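Local coordinates for inositol dehydrogenase (Lactobacillus casei, PDB 4MKX) that oxidises scyllo-inositol as an NAD-dependent sugar alcohol dehydrogenase of the Gfo/Idh/MocA family, at the interface of chains A and B. Residues are numbered along the deposited sequence; one frame, centred on the assembly and turned at random. Chains: chain A/B, Inositol dehydrogenase.

The interface of chains A and B. Residues chain A 213-215, 236-238, 240, 349-350; chain B 214-215, 217, 237-238, 348-350.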
loop_
_atom_site.group_PDB
_atom_site.type_symbol
_atom_site.label_atom_id
_atom_site.label_comp_id
_atom_site.label_asym_id
_atom_site.label_seq_id
_atom_site.Cartn_x
_atom_site.Cartn_y
_atom_site.Cartn_z
ATOM N N LYS A 213 -8.114 -33.044 -10.693
ATOM C CA LYS A 213 -6.869 -33.372 -11.365
ATOM C C LYS A 213 -5.865 -32.239 -11.277
ATOM O O LYS A 213 -6.247 -31.083 -11.117
ATOM C CB LYS A 213 -7.104 -33.794 -12.817
ATOM C CG LYS A 213 -7.888 -32.808 -13.635
ATOM C CD LYS A 213 -8.125 -33.354 -15.047
ATOM C CE LYS A 213 -9.161 -34.455 -15.042
ATOM N NZ LYS A 213 -9.278 -35.122 -16.370
ATOM N N VAL A 214 -4.590 -32.598 -11.344
ATOM C CA VAL A 214 -3.500 -31.658 -11.123
ATOM C C VAL A 214 -2.365 -31.883 -12.113
ATOM O O VAL A 214 -2.167 -32.989 -12.630
ATOM C CB VAL A 214 -2.909 -31.806 -9.699
ATOM C CG1 VAL A 214 -3.992 -31.655 -8.643
ATOM C CG2 VAL A 214 -2.215 -33.146 -9.537
ATOM N N TRP A 215 -1.626 -30.816 -12.393
ATOM C CA TRP A 215 -0.348 -30.924 -13.079
ATOM C C TRP A 215 0.593 -30.050 -12.277
ATOM O O TRP A 215 0.193 -28.991 -11.808
ATOM C CB TRP A 215 -0.450 -30.420 -14.526
ATOM C CG TRP A 215 0.835 -30.528 -15.313
ATOM C CD1 TRP A 215 1.752 -31.544 -15.265
ATOM C CD2 TRP A 215 1.336 -29.583 -16.268
ATOM N NE1 TRP A 215 2.788 -31.286 -16.132
ATOM C CE2 TRP A 215 2.567 -30.080 -16.746
ATOM C CE3 TRP A 215 0.870 -28.356 -16.748
ATOM C CZ2 TRP A 215 3.325 -29.403 -17.705
ATOM C CZ3 TRP A 215 1.625 -27.681 -17.700
ATOM C CH2 TRP A 215 2.842 -28.207 -18.169
ATOM N N ALA A 236 5.301 -25.166 -9.188
ATOM C CA ALA A 236 4.018 -24.567 -9.426
ATOM C C ALA A 236 3.050 -25.647 -9.865
ATOM O O ALA A 236 3.449 -26.652 -10.461
ATOM C CB ALA A 236 4.134 -23.480 -10.495
ATOM N N ALA A 237 1.773 -25.432 -9.582
ATOM C CA ALA A 237 0.765 -26.407 -9.936
ATOM C C ALA A 237 -0.527 -25.749 -10.357
ATOM O O ALA A 237 -0.904 -24.680 -9.855
ATOM C CB ALA A 237 0.518 -27.350 -8.756
ATOM N N LEU A 238 -1.225 -26.407 -11.278
ATOM C CA LEU A 238 -2.559 -25.990 -11.656
ATOM C C LEU A 238 -3.489 -27.147 -11.315
ATOM O O LEU A 238 -3.156 -28.302 -11.554
ATOM C CB LEU A 238 -2.616 -25.697 -13.152
ATOM C CG LEU A 238 -3.943 -25.221 -13.721
ATOM C CD1 LEU A 238 -4.382 -23.913 -13.072
ATOM C CD2 LEU A 238 -3.779 -25.077 -15.236
ATOM N N GLN A 240 -7.681 -28.576 -11.088
ATOM C CA GLN A 240 -9.063 -28.407 -11.451
ATOM C C GLN A 240 -9.841 -29.131 -10.371
ATOM O O GLN A 240 -9.563 -30.298 -10.083
ATOM C CB GLN A 240 -9.313 -29.085 -12.787
ATOM C CG GLN A 240 -10.677 -28.835 -13.374
ATOM C CD GLN A 240 -10.711 -29.263 -14.838
ATOM O OE1 GLN A 240 -10.326 -30.387 -15.170
ATOM N NE2 GLN A 240 -11.137 -28.367 -15.709
ATOM N N ASP A 349 2.928 -35.014 -16.068
ATOM C CA ASP A 349 1.646 -35.262 -16.709
ATOM C C ASP A 349 0.510 -34.980 -15.734
ATOM O O ASP A 349 0.728 -34.861 -14.524
ATOM C CB ASP A 349 1.587 -36.720 -17.192
ATOM C CG ASP A 349 0.490 -36.962 -18.219
ATOM O OD1 ASP A 349 -0.053 -35.986 -18.775
ATOM O OD2 ASP A 349 0.180 -38.145 -18.484
ATOM N N ILE A 350 -0.701 -34.864 -16.260
ATOM C CA ILE A 350 -1.882 -34.642 -15.438
ATOM C C ILE A 350 -2.196 -35.909 -14.642
ATOM O O ILE A 350 -2.197 -37.015 -15.191
ATOM C CB ILE A 350 -3.082 -34.232 -16.310
ATOM C CG1 ILE A 350 -2.833 -32.859 -16.946
ATOM C CG2 ILE A 350 -4.350 -34.169 -15.496
ATOM C CD1 ILE A 350 -3.710 -32.601 -18.147
ATOM N N VAL B 214 1.973 -26.562 -22.426
ATOM C CA VAL B 214 0.957 -25.824 -21.689
ATOM C C VAL B 214 -0.227 -26.713 -21.335
ATOM O O VAL B 214 -0.518 -27.704 -22.015
ATOM C CB VAL B 214 0.412 -24.634 -22.519
ATOM C CG1 VAL B 214 1.542 -23.723 -22.969
ATOM C CG2 VAL B 214 -0.363 -25.127 -23.727
ATOM N N TRP B 215 -0.903 -26.365 -20.248
ATOM C CA TRP B 215 -2.211 -26.924 -19.942
ATOM C C TRP B 215 -3.061 -25.729 -19.564
ATOM O O TRP B 215 -2.573 -24.816 -18.906
ATOM C CB TRP B 215 -2.131 -27.920 -18.776
ATOM C CG TRP B 215 -3.450 -28.565 -18.420
ATOM C CD1 TRP B 215 -4.430 -28.978 -19.283
ATOM C CD2 TRP B 215 -3.922 -28.874 -17.101
ATOM N NE1 TRP B 215 -5.478 -29.523 -18.580
ATOM C CE2 TRP B 215 -5.201 -29.455 -17.239
ATOM C CE3 TRP B 215 -3.394 -28.698 -15.820
ATOM C CZ2 TRP B 215 -5.948 -29.887 -16.139
ATOM C CZ3 TRP B 215 -4.138 -29.124 -14.725
ATOM C CH2 TRP B 215 -5.404 -29.712 -14.893
ATOM N N ILE B 217 -7.168 -24.534 -18.329
ATOM C CA ILE B 217 -8.510 -24.881 -17.895
ATOM C C ILE B 217 -9.340 -23.613 -17.788
ATOM O O ILE B 217 -8.815 -22.505 -17.823
ATOM C CB ILE B 217 -8.519 -25.640 -16.544
ATOM C CG1 ILE B 217 -7.939 -24.787 -15.413
ATOM C CG2 ILE B 217 -7.749 -26.953 -16.646
ATOM C CD1 ILE B 217 -7.880 -25.554 -14.074
ATOM N N ALA B 237 -3.827 -20.995 -16.920
ATOM C CA ALA B 237 -2.900 -21.860 -17.616
ATOM C C ALA B 237 -1.585 -21.976 -16.886
ATOM O O ALA B 237 -1.118 -21.028 -16.236
ATOM C CB ALA B 237 -2.672 -21.340 -19.037
ATOM N N LEU B 238 -0.967 -23.147 -17.009
ATOM C CA LEU B 238 0.376 -23.350 -16.508
ATOM C C LEU B 238 1.239 -23.704 -17.713
ATOM O O LEU B 238 0.821 -24.472 -18.571
ATOM C CB LEU B 238 0.395 -24.491 -15.497
ATOM C CG LEU B 238 1.729 -24.828 -14.849
ATOM C CD1 LEU B 238 2.278 -23.637 -14.071
ATOM C CD2 LEU B 238 1.517 -26.047 -13.947
ATOM N N ASN B 348 -8.526 -30.622 -22.737
ATOM C CA ASN B 348 -8.174 -30.779 -21.319
ATOM C C ASN B 348 -6.959 -31.699 -21.144
ATOM O O ASN B 348 -7.015 -32.705 -20.422
ATOM C CB ASN B 348 -9.375 -31.247 -20.475
ATOM C CG ASN B 348 -9.197 -30.957 -18.982
ATOM O OD1 ASN B 348 -8.127 -30.540 -18.544
ATOM N ND2 ASN B 348 -10.242 -31.194 -18.198
ATOM N N ASP B 349 -5.864 -31.347 -21.813
ATOM C CA ASP B 349 -4.626 -32.108 -21.748
ATOM C C ASP B 349 -3.438 -31.203 -22.045
ATOM O O ASP B 349 -3.602 -30.087 -22.550
ATOM C CB ASP B 349 -4.683 -33.265 -22.758
ATOM C CG ASP B 349 -3.645 -34.344 -22.484
ATOM O OD1 ASP B 349 -3.059 -34.365 -21.383
ATOM O OD2 ASP B 349 -3.425 -35.191 -23.379
ATOM N N ILE B 350 -2.243 -31.677 -21.724
ATOM C CA ILE B 350 -1.020 -30.936 -21.996
ATOM C C ILE B 350 -0.760 -30.915 -23.503
ATOM O O ILE B 350 -0.854 -31.946 -24.174
ATOM C CB ILE B 350 0.171 -31.559 -21.245
ATOM C CG1 ILE B 350 -0.010 -31.394 -19.731
ATOM C CG2 ILE B 350 1.471 -30.911 -21.654
ATOM C CD1 ILE B 350 0.836 -32.354 -18.931
HETATM O O HOH W 1 -7.541 -34.159 -18.174
#
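Strands 211-219 and 234-241 of the two chains meet face to face across a two-fold axis. The loop after helix 328-347 closes the edge of this sheet-to-sheet packing. The deposited assembly is a tetramer and contains this interface; the contact is likely, though not proven by the structure alone, to be biological. B:Trp215 is the central side chain. Its CG lies anti to the backbone N (chi1 -179°), and the indole reaches across to chain A. Both faces are touched. A:Ile350 CD1 sits over the face of the five-membered ring, 3.6 Å from its centroid. B:Ile217 CG2, from its own chain, rests on the opposite face toward the rim. A:Leu238 O, a backbone carbonyl oxygen, lies in plane at the ring edge, 3.4 Å from B:Trp215 CZ3. The indole N-H points the other way, and B:Trp215 NE1 donates to the amide oxygen B:Asn348 OD1 at 2.8 Å. This bond runs in the ring plane and helps fix the indole's rotation. The two tryptophans slide past each other in opposite directions, with A:Trp215 CB 3.6 Å from B:Trp215 CE3. An alanine in place of B:Trp215 would probably lose the surface on which A:Ile350 and A:Leu238 pack and leave B:Asn348 less firmly held. A:Leu238 crosses the indole obliquely, its CD2 3.7 Å from B:Trp215 CE3. It also meets B:Ile217 tip to tip. A:Asp349 OD1 takes the N-H of A:Ile350 from above the carboxylate plane, which is likely to steady the loop. The two Asp349 carboxylates come near each other over the axis, so their charges may repel slightly. At the rim, A:Lys213 NZ and B:Asn348 O share a water. B:Asn348 also faces A:Gln240 tip to tip, with the amide planes nearly perpendicular (87°). Its ND2 donates in its own amide plane to a lone pair of A:Gln240 OE1, 3.1 Å away and almost straight at the hydrogen (169°).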